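PDB 2HSI: putative peptidase M23 from Pseudomonas aeruginosa PAO1, which is probably a zinc-dependent metalloendopeptidase of the M23 family. Local coordinates for residues Arg29-Pro34 and Ser150-Asp155; Thr213-Val216 and Phe222-Met225; Met260-Ser265 and Ile275-Phe280. All blocks are in the same frame, centred on the assembly; numbering follows the deposited sequence.

Contact 1. Residues Arg29-Pro34 and Ser150-Asp155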
ATOM      1  N   ARG A  29      -5.530  13.560 -10.821  1.00 41.11           N
ATOM      2  CA  ARG A  29      -6.983  13.405 -10.829  1.00 42.53           C
ATOM      3  C   ARG A  29      -7.430  12.073 -10.214  1.00 38.40           C
ATOM      4  O   ARG A  29      -8.469  12.000  -9.557  1.00 41.22           O
ATOM      5  CB  ARG A  29      -7.528  13.557 -12.257  1.00 44.66           C
ATOM      6  CG  ARG A  29      -9.028  13.843 -12.347  1.00 57.65           C
ATOM      7  CD  ARG A  29      -9.410  15.175 -11.698  1.00 66.52           C
ATOM      8  NE  ARG A  29     -10.859  15.345 -11.617  1.00 72.37           N
ATOM      9  CZ  ARG A  29     -11.475  16.380 -11.048  1.00 76.54           C
ATOM     10  NH1 ARG A  29     -10.777  17.365 -10.491  1.00 76.19           N
ATOM     11  NH2 ARG A  29     -12.799  16.428 -11.034  1.00 77.97           N
ATOM     12  N   LEU A  30      -6.628  11.032 -10.413  1.00 33.42           N
ATOM     13  CA  LEU A  30      -6.932   9.707  -9.880  1.00 33.92           C
ATOM     14  C   LEU A  30      -6.612   9.563  -8.384  1.00 33.39           C
ATOM     15  O   LEU A  30      -7.425   9.064  -7.607  1.00 27.43           O
ATOM     16  CB  LEU A  30      -6.172   8.640 -10.673  1.00 38.84           C
ATOM     17  CG  LEU A  30      -6.491   7.172 -10.376  1.00 33.44           C
ATOM     18  CD1 LEU A  30      -7.675   6.694 -11.201  1.00 43.04           C
ATOM     19  CD2 LEU A  30      -5.272   6.329 -10.660  1.00 38.59           C
ATOM     20  N   LEU A  31      -5.428  10.009  -7.986  1.00 22.91           N
ATOM     21  CA  LEU A  31      -4.909   9.689  -6.661  1.00 24.68           C
ATOM     22  C   LEU A  31      -5.168  10.727  -5.585  1.00 23.04           C
ATOM     23  O   LEU A  31      -5.123  10.391  -4.413  1.00 21.65           O
ATOM     24  CB  LEU A  31      -3.408   9.359  -6.724  1.00 23.79           C
ATOM     25  CG  LEU A  31      -3.053   8.096  -7.523  1.00 25.27           C
ATOM     26  CD1 LEU A  31      -1.576   7.778  -7.383  1.00 26.28           C
ATOM     27  CD2 LEU A  31      -3.925   6.880  -7.129  1.00 24.12           C
ATOM     28  N   ASN A  32      -5.431  11.978  -5.963  1.00 24.92           N
ATOM     29  CA  ASN A  32      -5.692  13.009  -4.956  1.00 22.60           C
ATOM     30  C   ASN A  32      -7.091  12.879  -4.350  1.00 22.08           C
ATOM     31  O   ASN A  32      -8.045  13.514  -4.808  1.00 23.80           O
ATOM     32  CB  ASN A  32      -5.466  14.422  -5.510  1.00 26.00           C
ATOM     33  CG  ASN A  32      -5.325  15.462  -4.417  1.00 26.11           C
ATOM     34  OD1 ASN A  32      -4.623  15.252  -3.424  1.00 21.42           O
ATOM     35  ND2 ASN A  32      -5.988  16.602  -4.599  1.00 25.62           N
ATOM     36  N   LYS A  33      -7.195  12.028  -3.335  1.00 23.36           N
ATOM     37  CA  LYS A  33      -8.424  11.851  -2.556  1.00 25.19           C
ATOM     38  C   LYS A  33      -8.073  12.068  -1.083  1.00 19.57           C
ATOM     39  O   LYS A  33      -7.973  11.091  -0.310  1.00 20.66           O
ATOM     40  CB  LYS A  33      -9.012  10.446  -2.759  1.00 26.36           C
ATOM     41  CG  LYS A  33      -9.183   9.983  -4.208  1.00 23.29           C
ATOM     42  CD  LYS A  33     -10.134  10.871  -5.014  1.00 31.16           C
ATOM     43  CE  LYS A  33     -10.365  10.273  -6.399  1.00 39.48           C
ATOM     44  NZ  LYS A  33     -10.645  11.301  -7.433  1.00 42.49           N
ATOM     45  N   PRO A  34      -7.828  13.339  -0.685  1.00 22.47           N
ATOM     46  CA  PRO A  34      -7.321  13.544   0.671  1.00 19.02           C
ATOM     47  C   PRO A  34      -8.409  13.518   1.747  1.00 26.24           C
ATOM     48  O   PRO A  34      -8.969  14.554   2.107  1.00 22.17           O
ATOM     49  CB  PRO A  34      -6.611  14.907   0.591  1.00 20.52           C
ATOM     50  CG  PRO A  34      -7.238  15.615  -0.570  1.00 27.05           C
ATOM     51  CD  PRO A  34      -7.987  14.615  -1.412  1.00 26.02           C
ATOM     52  N   SER A 150       6.462   0.930 -10.698  1.00 21.12           N
ATOM     53  CA  SER A 150       6.252   0.704 -12.133  1.00 25.44           C
ATOM     54  C   SER A 150       4.999   1.415 -12.635  1.00 25.49           C
ATOM     55  O   SER A 150       4.981   1.955 -13.741  1.00 31.74           O
ATOM     56  CB  SER A 150       6.181  -0.800 -12.436  1.00 21.60           C
ATOM     57  OG  SER A 150       4.917  -1.365 -12.080  1.00 22.24           O
ATOM     58  N   ASN A 151       3.962   1.419 -11.802  1.00 25.14           N
ATOM     59  CA  ASN A 151       2.702   2.100 -12.095  1.00 29.20           C
ATOM     60  C   ASN A 151       2.021   2.498 -10.805  1.00 27.89           C
ATOM     61  O   ASN A 151       2.052   1.742  -9.822  1.00 28.58           O
ATOM     62  CB  ASN A 151       1.764   1.216 -12.937  1.00 31.63           C
ATOM     63  CG  ASN A 151       1.667  -0.215 -12.419  1.00 25.68           C
ATOM     64  OD1 ASN A 151       2.667  -0.934 -12.355  1.00 29.67           O
ATOM     65  ND2 ASN A 151       0.465  -0.644 -12.083  1.00 20.94           N
ATOM     66  N   LEU A 152       1.420   3.685 -10.796  1.00 27.52           N
ATOM     67  CA  LEU A 152       0.719   4.156  -9.607  1.00 25.85           C
ATOM     68  C   LEU A 152      -0.751   3.804  -9.671  1.00 21.92           C
ATOM     69  O   LEU A 152      -1.377   3.563  -8.639  1.00 26.38           O
ATOM     70  CB  LEU A 152       0.907   5.659  -9.396  1.00 25.69           C
ATOM     71  CG  LEU A 152       2.314   6.222  -9.179  1.00 28.63           C
ATOM     72  CD1 LEU A 152       2.215   7.735  -8.974  1.00 29.36           C
ATOM     73  CD2 LEU A 152       3.034   5.565  -8.013  1.00 22.02           C
ATOM     74  N   MET A 153      -1.301   3.775 -10.883  1.00 20.76           N
ATOM     75  CA  MET A 153      -2.619   3.191 -11.091  1.00 24.27           C
ATOM     76  C   MET A 153      -2.434   1.685 -11.136  1.00 22.64           C
ATOM     77  O   MET A 153      -1.713   1.158 -11.997  1.00 29.20           O
ATOM     78  CB  MET A 153      -3.290   3.694 -12.369  1.00 25.22           C
ATOM     79  CG  MET A 153      -4.731   3.193 -12.517  1.00 37.75           C
ATOM     80  SD  MET A 153      -5.650   3.800 -13.951  1.00 48.62           S
ATOM     81  CE  MET A 153      -7.305   3.223 -13.554  1.00 42.70           C
ATOM     82  N   LEU A 154      -3.087   1.001 -10.206  1.00 23.13           N
ATOM     83  CA  LEU A 154      -2.876  -0.428  -9.988  1.00 21.92           C
ATOM     84  C   LEU A 154      -3.918  -1.276 -10.692  1.00 30.74           C
ATOM     85  O   LEU A 154      -5.069  -0.859 -10.850  1.00 22.32           O
ATOM     86  CB  LEU A 154      -2.900  -0.731  -8.485  1.00 21.69           C
ATOM     87  CG  LEU A 154      -1.865  -0.031  -7.606  1.00 22.13           C
ATOM     88  CD1 LEU A 154      -2.014  -0.444  -6.147  1.00 17.64           C
ATOM     89  CD2 LEU A 154      -0.462  -0.308  -8.109  1.00 17.50           C
ATOM     90  N   ASP A 155      -3.507  -2.467 -11.121  1.00 25.17           N
ATOM     91  CA  ASP A 155      -4.453  -3.447 -11.622  1.00 26.59           C
ATOM     92  C   ASP A 155      -5.152  -4.091 -10.447  1.00 27.95           C
ATOM     93  O   ASP A 155      -4.568  -4.226  -9.373  1.00 25.36           O
ATOM     94  CB  ASP A 155      -3.749  -4.548 -12.409  1.00 26.69           C
ATOM     95  CG  ASP A 155      -3.104  -4.053 -13.679  1.00 28.28           C
ATOM     96  OD1 ASP A 155      -3.491  -2.983 -14.196  1.00 27.47           O
ATOM     97  OD2 ASP A 155      -2.205  -4.760 -14.169  1.00 28.89           O
TER
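Met153, which packs against Leu30, has its carbonyl O held by the side chain of Asn151. The bond from Asn151 ND2 to Met153 O is 2.8 Å long and nearly straight at ND2, 171°. The oxygen lies close to the amide plane of Asn151, but the nitrogen is tilted from the plane of the Met153 carbonyl. ND2 also bonds to Pro196 O, and this double grip on one amide nitrogen probably helps to fix the shape of the loop.

The closest meetings across the contact are between apolar side chains. The methyl CD2 of Leu30 rests against the root of the Met153 side chain, 3.7 Å from both its CB and its CG. Met153 places CG anti to its backbone N (chi1 -174°) and stays extended beyond, nearly perpendicular to Leu30. Its SD passes the same methyl at 4.2 Å. Beside this pair, Leu31 CD1 touches Leu152 CB at 3.8 Å, with a similar crossing.

At the end of helix 26-31, Lys33 NZ folds back to Arg29 O at 3.1 Å. This charge probably suits the carbonyl end of the helix. Asn32 centres an inverse gamma turn, and its OD1 bonds to Val41 N on the N-terminal sheet. Leu31 also touches Ile275 and Phe276.

The contact joins helix 26-31 to the loop that leads toward the zinc-binding part of the chain. No hydrogen bond crosses between the two segments, so their direct attraction rests on apolar packing, while the polar bonds within each segment probably help to fix its shape.

Contact 2. Residues Thr213-Val216 and Phe222-Met225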
ATOM      1  N   THR A 213       0.350 -15.213   3.968  1.00 15.96           N
ATOM      2  CA  THR A 213       0.410 -13.772   3.762  1.00 18.36           C
ATOM      3  C   THR A 213       1.625 -13.468   2.933  1.00 17.85           C
ATOM      4  O   THR A 213       2.676 -14.049   3.168  1.00 18.98           O
ATOM      5  CB  THR A 213       0.489 -13.024   5.120  1.00 18.48           C
ATOM      6  OG1 THR A 213      -0.642 -13.378   5.920  1.00 19.32           O
ATOM      7  CG2 THR A 213       0.505 -11.490   4.934  1.00 17.59           C
ATOM      8  N   VAL A 214       1.465 -12.580   1.950  1.00 16.67           N
ATOM      9  CA  VAL A 214       2.574 -12.130   1.121  1.00 19.71           C
ATOM     10  C   VAL A 214       2.583 -10.595   0.995  1.00 13.26           C
ATOM     11  O   VAL A 214       1.545  -9.989   0.774  1.00 20.50           O
ATOM     12  CB  VAL A 214       2.591 -12.849  -0.277  1.00 18.42           C
ATOM     13  CG1 VAL A 214       1.270 -12.665  -1.054  1.00 25.38           C
ATOM     14  CG2 VAL A 214       3.800 -12.413  -1.108  1.00 22.42           C
ATOM     15  N   PHE A 215       3.751  -9.990   1.189  1.00 15.21           N
ATOM     16  CA  PHE A 215       3.943  -8.549   1.013  1.00 19.36           C
ATOM     17  C   PHE A 215       4.806  -8.296  -0.224  1.00 17.20           C
ATOM     18  O   PHE A 215       5.884  -8.880  -0.355  1.00 15.02           O
ATOM     19  CB  PHE A 215       4.701  -7.942   2.194  1.00 18.08           C
ATOM     20  CG  PHE A 215       3.896  -7.783   3.462  1.00 22.74           C
ATOM     21  CD1 PHE A 215       3.702  -6.523   4.003  1.00 18.69           C
ATOM     22  CD2 PHE A 215       3.419  -8.883   4.162  1.00 22.96           C
ATOM     23  CE1 PHE A 215       3.019  -6.358   5.200  1.00 18.54           C
ATOM     24  CE2 PHE A 215       2.718  -8.719   5.349  1.00 22.25           C
ATOM     25  CZ  PHE A 215       2.516  -7.459   5.863  1.00 21.99           C
ATOM     26  N   VAL A 216       4.338  -7.402  -1.096  1.00 16.34           N
ATOM     27  CA  VAL A 216       5.067  -6.973  -2.294  1.00 15.43           C
ATOM     28  C   VAL A 216       5.414  -5.476  -2.224  1.00 18.01           C
ATOM     29  O   VAL A 216       4.525  -4.606  -2.147  1.00 16.35           O
ATOM     30  CB  VAL A 216       4.267  -7.253  -3.591  1.00 14.35           C
ATOM     31  CG1 VAL A 216       5.044  -6.791  -4.816  1.00 17.49           C
ATOM     32  CG2 VAL A 216       3.931  -8.734  -3.716  1.00 14.61           C
ATOM     33  N   PHE A 222       5.464   2.071  -0.923  1.00 14.31           N
ATOM     34  CA  PHE A 222       4.236   1.718  -1.626  1.00 14.13           C
ATOM     35  C   PHE A 222       4.182   0.202  -1.664  1.00 19.15           C
ATOM     36  O   PHE A 222       4.943  -0.429  -2.389  1.00 14.53           O
ATOM     37  CB  PHE A 222       4.276   2.293  -3.045  1.00 16.08           C
ATOM     38  CG  PHE A 222       2.994   2.153  -3.832  1.00 17.02           C
ATOM     39  CD1 PHE A 222       1.749   2.142  -3.211  1.00 14.02           C
ATOM     40  CD2 PHE A 222       3.042   2.114  -5.234  1.00 17.94           C
ATOM     41  CE1 PHE A 222       0.579   2.058  -3.963  1.00 17.60           C
ATOM     42  CE2 PHE A 222       1.881   2.025  -5.996  1.00 21.81           C
ATOM     43  CZ  PHE A 222       0.649   2.000  -5.363  1.00 19.46           C
ATOM     44  N   ILE A 223       3.294  -0.376  -0.863  1.00 13.86           N
ATOM     45  CA  ILE A 223       3.333  -1.823  -0.571  1.00 15.14           C
ATOM     46  C   ILE A 223       1.940  -2.461  -0.692  1.00 20.13           C
ATOM     47  O   ILE A 223       0.957  -1.932  -0.144  1.00 20.53           O
ATOM     48  CB  ILE A 223       3.958  -2.070   0.845  1.00 16.08           C
ATOM     49  CG1 ILE A 223       5.471  -1.745   0.840  1.00 15.56           C
ATOM     50  CG2 ILE A 223       3.702  -3.524   1.368  1.00 15.95           C
ATOM     51  CD1 ILE A 223       6.093  -1.540   2.204  1.00 16.26           C
ATOM     52  N   SER A 224       1.852  -3.588  -1.406  1.00 16.14           N
ATOM     53  CA  SER A 224       0.647  -4.428  -1.378  1.00 18.57           C
ATOM     54  C   SER A 224       0.842  -5.611  -0.435  1.00 18.12           C
ATOM     55  O   SER A 224       1.914  -6.219  -0.391  1.00 16.13           O
ATOM     56  CB  SER A 224       0.281  -4.954  -2.767  1.00 18.62           C
ATOM     57  OG  SER A 224      -0.239  -3.922  -3.589  1.00 20.83           O
ATOM     58  N   MET A 225      -0.203  -5.926   0.317  1.00 16.28           N
ATOM     59  CA  MET A 225      -0.216  -7.119   1.154  1.00 16.96           C
ATOM     60  C   MET A 225      -1.433  -7.950   0.769  1.00 19.95           C
ATOM     61  O   MET A 225      -2.506  -7.397   0.482  1.00 20.98           O
ATOM     62  CB  MET A 225      -0.232  -6.740   2.641  1.00 19.64           C
ATOM     63  CG  MET A 225      -0.308  -7.921   3.634  1.00 18.35           C
ATOM     64  SD  MET A 225      -1.989  -8.560   3.866  1.00 23.71           S
ATOM     65  CE  MET A 225      -2.039  -8.710   5.656  1.00 25.64           C
TER
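Met225 lays its CG over one face of the Phe215 ring, 3.7 Å from the centroid and 17° off the ring normal, a CH-pi contact offset toward the rim. The chain of Met225 leaves anti to the backbone N (chi1 177°), then bends at chi2 and again at chi3. SD stands obliquely to the ring, 5.3 Å from its centroid, in a longer Met-aromatic contact. Its CE reaches Thr213 CG2 at 3.8 Å. Ile223 CG2 also meets the ring, 4.0 Å from Phe215 CD1.

The backbones of an antiparallel beta hairpin set these positions. Phe215 and Met225 form a non-hydrogen-bonded pair. Val216 and Ser224 form the next, hydrogen-bonded pair: Val216 N to Ser224 O is 2.8 Å and nearly straight, and Ser224 N to Val216 O is 3.0 Å and more bent. A CA-H...O contact from Met225 CA to Val214 O, 3.4 Å, adds to the pairing.

Further out, helix 127-141 covers the Phe215-Met225 face, where Tyr141 meets the Phe215 ring. Ser224 OG is on the other face, bonded to His218 NE2 and Trp262 NE1. The hairpin thus has a largely apolar face packed on a helix, and a buried hydroxyl on the other satisfied by two side chains.

Contact 3. Residues Met260-Ser265 and Ile275-Phe280. With ZN (zinc ion), chain C.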
ATOM      1  N   MET A 260     -10.450 -13.259  -0.091  1.00 37.42           N
ATOM      2  CA  MET A 260      -9.477 -12.484  -0.845  1.00 38.02           C
ATOM      3  C   MET A 260      -9.343 -11.078  -0.231  1.00 32.51           C
ATOM      4  O   MET A 260     -10.214 -10.232  -0.404  1.00 33.70           O
ATOM      5  CB  MET A 260      -9.928 -12.428  -2.308  1.00 35.36           C
ATOM      6  CG  MET A 260      -9.162 -11.478  -3.213  1.00 42.43           C
ATOM      7  SD  MET A 260      -7.394 -11.728  -3.193  1.00 43.22           S
ATOM      8  CE  MET A 260      -6.856 -10.110  -3.752  1.00 35.56           C
ATOM      9  N   HIS A 261      -8.266 -10.858   0.518  1.00 31.63           N
ATOM     10  CA  HIS A 261      -8.023  -9.572   1.177  1.00 29.19           C
ATOM     11  C   HIS A 261      -6.755  -8.910   0.641  1.00 26.34           C
ATOM     12  O   HIS A 261      -5.686  -9.526   0.612  1.00 23.45           O
ATOM     13  CB  HIS A 261      -7.944  -9.734   2.705  1.00 24.72           C
ATOM     14  CG  HIS A 261      -7.783  -8.440   3.449  1.00 35.08           C
ATOM     15  ND1 HIS A 261      -8.844  -7.761   4.008  1.00 33.36           N
ATOM     16  CD2 HIS A 261      -6.682  -7.706   3.735  1.00 39.31           C
ATOM     17  CE1 HIS A 261      -8.405  -6.663   4.598  1.00 34.87           C
ATOM     18  NE2 HIS A 261      -7.095  -6.605   4.442  1.00 36.95           N
ATOM     19  N   TRP A 262      -6.894  -7.645   0.252  1.00 23.21           N
ATOM     20  CA  TRP A 262      -5.801  -6.836  -0.295  1.00 20.03           C
ATOM     21  C   TRP A 262      -5.626  -5.544   0.506  1.00 19.60           C
ATOM     22  O   TRP A 262      -6.564  -4.740   0.610  1.00 23.26           O
ATOM     23  CB  TRP A 262      -6.089  -6.529  -1.770  1.00 24.49           C
ATOM     24  CG  TRP A 262      -5.097  -5.619  -2.499  1.00 17.03           C
ATOM     25  CD1 TRP A 262      -3.753  -5.509  -2.277  1.00 23.07           C
ATOM     26  CD2 TRP A 262      -5.393  -4.735  -3.587  1.00 25.03           C
ATOM     27  NE1 TRP A 262      -3.198  -4.614  -3.159  1.00 18.66           N
ATOM     28  CE2 TRP A 262      -4.183  -4.122  -3.972  1.00 20.08           C
ATOM     29  CE3 TRP A 262      -6.571  -4.398  -4.274  1.00 24.25           C
ATOM     30  CZ2 TRP A 262      -4.110  -3.183  -5.009  1.00 24.21           C
ATOM     31  CZ3 TRP A 262      -6.500  -3.461  -5.303  1.00 25.16           C
ATOM     32  CH2 TRP A 262      -5.273  -2.865  -5.660  1.00 24.39           C
ATOM     33  N   ASN A 263      -4.437  -5.368   1.089  1.00 20.10           N
ATOM     34  CA  ASN A 263      -4.042  -4.103   1.726  1.00 18.95           C
ATOM     35  C   ASN A 263      -3.127  -3.319   0.817  1.00 20.34           C
ATOM     36  O   ASN A 263      -2.284  -3.913   0.151  1.00 17.58           O
ATOM     37  CB  ASN A 263      -3.285  -4.353   3.035  1.00 17.81           C
ATOM     38  CG  ASN A 263      -4.176  -4.873   4.141  1.00 26.25           C
ATOM     39  OD1 ASN A 263      -5.335  -4.484   4.249  1.00 24.93           O
ATOM     40  ND2 ASN A 263      -3.637  -5.753   4.972  1.00 40.31           N
ATOM     41  N   VAL A 264      -3.288  -1.994   0.801  1.00 19.24           N
ATOM     42  CA  VAL A 264      -2.320  -1.093   0.165  1.00 16.50           C
ATOM     43  C   VAL A 264      -1.815  -0.123   1.221  1.00 20.69           C
ATOM     44  O   VAL A 264      -2.606   0.491   1.937  1.00 19.04           O
ATOM     45  CB  VAL A 264      -2.909  -0.309  -1.035  1.00 15.75           C
ATOM     46  CG1 VAL A 264      -1.925   0.780  -1.520  1.00 17.10           C
ATOM     47  CG2 VAL A 264      -3.235  -1.246  -2.185  1.00 18.67           C
ATOM     48  N   SER A 265      -0.496  -0.005   1.321  1.00 15.28           N
ATOM     49  CA  SER A 265       0.126   0.887   2.277  1.00 17.59           C
ATOM     50  C   SER A 265       0.993   1.920   1.557  1.00 18.15           C
ATOM     51  O   SER A 265       1.599   1.635   0.520  1.00 16.46           O
ATOM     52  CB  SER A 265       0.944   0.080   3.282  1.00 12.88           C
ATOM     53  OG  SER A 265       1.438   0.863   4.364  1.00 18.18           O
ATOM     54  N   ILE A 275      -9.042   3.468  -4.474  1.00 19.47           N
ATOM     55  CA  ILE A 275      -8.485   4.711  -5.044  1.00 26.97           C
ATOM     56  C   ILE A 275      -7.560   4.401  -6.233  1.00 25.10           C
ATOM     57  O   ILE A 275      -7.663   5.014  -7.303  1.00 21.91           O
ATOM     58  CB  ILE A 275      -7.733   5.525  -3.947  1.00 23.21           C
ATOM     59  CG1 ILE A 275      -8.713   6.011  -2.872  1.00 25.04           C
ATOM     60  CG2 ILE A 275      -6.922   6.715  -4.544  1.00 21.14           C
ATOM     61  CD1 ILE A 275      -8.047   6.588  -1.649  1.00 26.00           C
ATOM     62  N   PHE A 276      -6.705   3.397  -6.049  1.00 23.90           N
ATOM     63  CA  PHE A 276      -5.682   3.026  -7.021  1.00 21.28           C
ATOM     64  C   PHE A 276      -6.209   2.284  -8.248  1.00 25.99           C
ATOM     65  O   PHE A 276      -5.551   2.257  -9.286  1.00 25.81           O
ATOM     66  CB  PHE A 276      -4.597   2.195  -6.324  1.00 24.11           C
ATOM     67  CG  PHE A 276      -3.906   2.933  -5.219  1.00 21.65           C
ATOM     68  CD1 PHE A 276      -2.766   3.686  -5.482  1.00 18.19           C
ATOM     69  CD2 PHE A 276      -4.412   2.906  -3.923  1.00 20.25           C
ATOM     70  CE1 PHE A 276      -2.131   4.387  -4.472  1.00 24.64           C
ATOM     71  CE2 PHE A 276      -3.790   3.611  -2.914  1.00 23.37           C
ATOM     72  CZ  PHE A 276      -2.643   4.349  -3.189  1.00 18.22           C
ATOM     73  N   ILE A 277      -7.380   1.670  -8.126  1.00 27.06           N
ATOM     74  CA  ILE A 277      -7.982   0.958  -9.258  1.00 32.56           C
ATOM     75  C   ILE A 277      -9.061   1.806  -9.951  1.00 34.24           C
ATOM     76  O   ILE A 277      -9.639   1.392 -10.955  1.00 38.65           O
ATOM     77  CB  ILE A 277      -8.513  -0.465  -8.853  1.00 32.29           C
ATOM     78  CG1 ILE A 277      -9.641  -0.371  -7.818  1.00 33.25           C
ATOM     79  CG2 ILE A 277      -7.351  -1.356  -8.347  1.00 25.85           C
ATOM     80  CD1 ILE A 277     -10.255  -1.718  -7.426  1.00 34.47           C
ATOM     81  N   GLY A 278      -9.305   3.000  -9.409  1.00 35.80           N
ATOM     82  CA  GLY A 278     -10.299   3.934  -9.941  1.00 41.96           C
ATOM     83  C   GLY A 278     -11.723   3.739  -9.434  1.00 44.22           C
ATOM     84  O   GLY A 278     -12.678   4.061 -10.143  1.00 45.50           O
ATOM     85  N   ALA A 279     -11.865   3.247  -8.202  1.00 42.48           N
ATOM     86  CA  ALA A 279     -13.173   2.871  -7.654  1.00 48.26           C
ATOM     87  C   ALA A 279     -13.565   3.571  -6.336  1.00 52.86           C
ATOM     88  O   ALA A 279     -14.383   3.049  -5.577  1.00 54.66           O
ATOM     89  CB  ALA A 279     -13.259   1.346  -7.508  1.00 47.22           C
ATOM     90  N   PHE A 280     -12.976   4.739  -6.076  1.00 54.30           N
ATOM     91  CA  PHE A 280     -13.370   5.624  -4.970  1.00 55.49           C
ATOM     92  C   PHE A 280     -14.545   6.479  -5.499  1.00 60.52           C
ATOM     93  O   PHE A 280     -14.368   7.119  -6.535  1.00 65.77           O
ATOM     94  CB  PHE A 280     -12.159   6.495  -4.584  1.00 50.91           C
ATOM     95  CG  PHE A 280     -12.409   7.473  -3.461  1.00 52.80           C
ATOM     96  CD1 PHE A 280     -12.889   8.760  -3.724  1.00 53.41           C
ATOM     97  CD2 PHE A 280     -12.122   7.127  -2.143  1.00 48.61           C
ATOM     98  CE1 PHE A 280     -13.109   9.671  -2.687  1.00 52.61           C
ATOM     99  CE2 PHE A 280     -12.335   8.031  -1.107  1.00 39.41           C
ATOM    100  CZ  PHE A 280     -12.833   9.304  -1.378  1.00 50.76           C
TER
HETATM  101 ZN    ZN C 283     -10.888  -8.285   3.967  1.00 50.48          ZN
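Trp262 and Val264, on strand 260-266, lie just after the His-x-His motif of M23 peptidases (His259 and His261), and they pack on the short helix 273-277 near the C-terminus. Two apolar contacts carry the packing. Ile277 CG2 meets the edge of the Trp262 indole, near its plane, 3.7 Å from CH2. The two side chains run antiparallel alongside each other. A chi1 of 63° folds CG1 of Ile277 back over its own main chain, and CG2 is the branch turned to the indole. Val264 CG1 approaches Phe276 at 3.7 Å from CE2, in an off-centre CH-pi contact 4.2 Å from the centroid.

The faces of the indole have an aliphatic and an aromatic neighbour. Val264 CG2 sits over one face, offset toward the rim. Phe226 stacks with the ring.

The helix end is closed by backbone geometry. Gly278 takes a positive phi (87°) and forms a Schellman motif. Its N bonds only weakly to Ile275 O.

The same strand carries one zinc ligand. His261, on the face of the strand turned from the helix, binds zinc, and His180, Asp184 and His259 complete the site. The other ring nitrogen of His261 is held by Asn263, which makes Asn263 a second-shell residue of the site. Asn263 ND2 makes a weak hydrogen bond to Tyr141 OH. In the His261 ring, ND1 lies 2.1 Å from the zinc, and NE2 gives its hydrogen to Asn263 OD1 at 2.8 Å, from above the carbonyl plane.

In the fold
Contacts 2 and 3 share one sheet, because strands 222-229 and 260-266 are neighbours in it. Probable hydrogen bonds join them, from Ser265 N to Ile223 O at 2.8 Å and from Asn263 N to Met225 O at 2.9 Å. Contact 1 meets contact 3 through a probable bond from Leu154 N to Phe276 O, 2.9 Å, and meets contact 2 where Leu154 CD1 packs on Phe222 CZ at 3.7 Å. Phe222 and Phe276 also touch. Contact 3 supplies one zinc ligand, His261. The side chain of Met225 in contact 2 is about 9 Å from the zinc, and contact 1 lies away from the site.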